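PDB 6IUQ: prolyl 4-hydroxylase from Phytophthora capsici LT1534, which probably hydroxylates proline residues of protein substrates at the 4-position, as an iron(II)- and 2-oxoglutarate-dependent oxygenase built on a double-stranded beta-helix core. Local coordinates for residues Leu120-Leu123 against Thr124-Pro128. Sequence-based numbering, arbitrary orientation.
Sequences LQAL and TTHLP
L123 and L127 pack one turn apart at the C-terminal end of the amphipathic helix 118-126, which lies against the larger sheet of the double-stranded beta-helix (DSBH) core. Their methyl branches cross at an angle, with CD2 of L123 4.0 Å from CD1 of L127. This is the close-packed side: L123 also touches L231 of strand 224-232 and C29 and L32 of helix 26-35, L120 reaches the same L231, and A122 rests on I24. The outer side is looser and polar, with T125 exposed and Q121 partly so, the latter hydrogen-bonded through NE2 to T117. Two threonines turn their hydroxyls back onto the preceding helical turn. T124, at the border against F134, has OG1 between its backbone N and carbonyl carbon (chi1 55°), which places it 2.7 Å from L120 O. The same oxygen takes the backbone N-H of T124 from the opposite face of its carbonyl plane, so two donors of one residue grip it. T125 repeats the pattern with a different rotamer, OG1 anti to its carbonyl carbon (chi1 -70°): OG1 donates to Q121 O at 3.0 Å from above the carbonyl plane, while its N-H binds from the other face. The T125 methyl CG2 lies over one face of the H126 imidazole, displaced toward the rim; H126 also reaches C29, between the two sides, and its CD2 sits 3.2 Å from A122 O. L127 is the first residue to leave helical geometry, and its N-H closes the last turn on L123 O, N to O 2.6 Å, with an N-H...O angle of 145°.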
loop_
_atom_site.group_PDB
_atom_site.type_symbol
_atom_site.label_atom_id
_atom_site.label_comp_id
_atom_site.label_asym_id
_atom_site.label_seq_id
_atom_site.Cartn_x
_atom_site.Cartn_y
_atom_site.Cartn_z
ATOM N N LEU A 120 -8.154 -13.186 3.225
ATOM C CA LEU A 120 -7.787 -13.551 4.585
ATOM C C LEU A 120 -7.419 -15.021 4.684
ATOM O O LEU A 120 -6.465 -15.359 5.363
ATOM C CB LEU A 120 -8.932 -13.225 5.560
ATOM C CG LEU A 120 -8.972 -11.778 6.071
ATOM C CD1 LEU A 120 -10.249 -11.478 6.827
ATOM C CD2 LEU A 120 -7.782 -11.535 6.973
ATOM N N GLN A 121 -8.166 -15.889 4.002
ATOM C CA GLN A 121 -7.912 -17.326 4.077
ATOM C C GLN A 121 -6.561 -17.684 3.452
ATOM O O GLN A 121 -5.770 -18.386 4.062
ATOM C CB GLN A 121 -9.029 -18.124 3.384
ATOM C CG GLN A 121 -10.338 -18.257 4.156
ATOM C CD GLN A 121 -11.423 -19.011 3.365
ATOM O OE1 GLN A 121 -11.178 -20.075 2.794
ATOM N NE2 GLN A 121 -12.623 -18.447 3.329
ATOM N N ALA A 122 -6.302 -17.204 2.235
ATOM C CA ALA A 122 -5.050 -17.520 1.549
ATOM C C ALA A 122 -3.877 -17.046 2.357
ATOM O O ALA A 122 -2.955 -17.816 2.625
ATOM C CB ALA A 122 -5.014 -16.910 0.167
ATOM N N LEU A 123 -3.920 -15.788 2.783
ATOM C CA LEU A 123 -2.806 -15.234 3.553
ATOM C C LEU A 123 -2.606 -15.967 4.880
ATOM O O LEU A 123 -1.478 -16.276 5.237
ATOM C CB LEU A 123 -3.010 -13.727 3.789
ATOM C CG LEU A 123 -2.859 -12.906 2.492
ATOM C CD1 LEU A 123 -3.422 -11.495 2.624
ATOM C CD2 LEU A 123 -1.388 -12.882 2.011
ATOM N N THR A 124 -3.678 -16.268 5.610
ATOM C CA THR A 124 -3.488 -16.945 6.892
ATOM C C THR A 124 -3.060 -18.400 6.684
ATOM O O THR A 124 -2.395 -18.961 7.536
ATOM C CB THR A 124 -4.748 -16.887 7.797
ATOM O OG1 THR A 124 -5.880 -17.398 7.094
ATOM C CG2 THR A 124 -5.035 -15.442 8.237
ATOM N N THR A 125 -3.400 -18.999 5.543
ATOM C CA THR A 125 -2.923 -20.344 5.252
ATOM C C THR A 125 -1.420 -20.313 4.952
ATOM O O THR A 125 -0.653 -21.070 5.535
ATOM C CB THR A 125 -3.666 -20.987 4.053
ATOM O OG1 THR A 125 -5.018 -21.284 4.416
ATOM C CG2 THR A 125 -2.977 -22.277 3.619
ATOM N N HIS A 126 -1.000 -19.434 4.041
ATOM C CA HIS A 126 0.387 -19.428 3.593
ATOM C C HIS A 126 1.310 -18.599 4.474
ATOM O O HIS A 126 2.510 -18.855 4.506
ATOM C CB HIS A 126 0.476 -18.928 2.156
ATOM C CG HIS A 126 -0.362 -19.711 1.196
ATOM N ND1 HIS A 126 -0.227 -21.072 1.029
ATOM C CD2 HIS A 126 -1.359 -19.326 0.364
ATOM C CE1 HIS A 126 -1.099 -21.493 0.128
ATOM N NE2 HIS A 126 -1.795 -20.452 -0.295
ATOM N N LEU A 127 0.758 -17.623 5.191
ATOM C CA LEU A 127 1.557 -16.776 6.085
ATOM C C LEU A 127 0.972 -16.651 7.489
ATOM O O LEU A 127 0.638 -15.551 7.927
ATOM C CB LEU A 127 1.717 -15.386 5.484
ATOM C CG LEU A 127 2.360 -15.354 4.098
ATOM C CD1 LEU A 127 2.172 -14.006 3.470
ATOM C CD2 LEU A 127 3.830 -15.711 4.181
ATOM N N PRO A 128 0.882 -17.775 8.219
ATOM C CA PRO A 128 0.267 -17.785 9.554
ATOM C C PRO A 128 0.950 -16.824 10.521
ATOM O O PRO A 128 0.323 -16.344 11.457
ATOM C CB PRO A 128 0.456 -19.233 10.037
ATOM C CG PRO A 128 0.917 -20.017 8.869
ATOM C CD PRO A 128 1.494 -19.068 7.866
#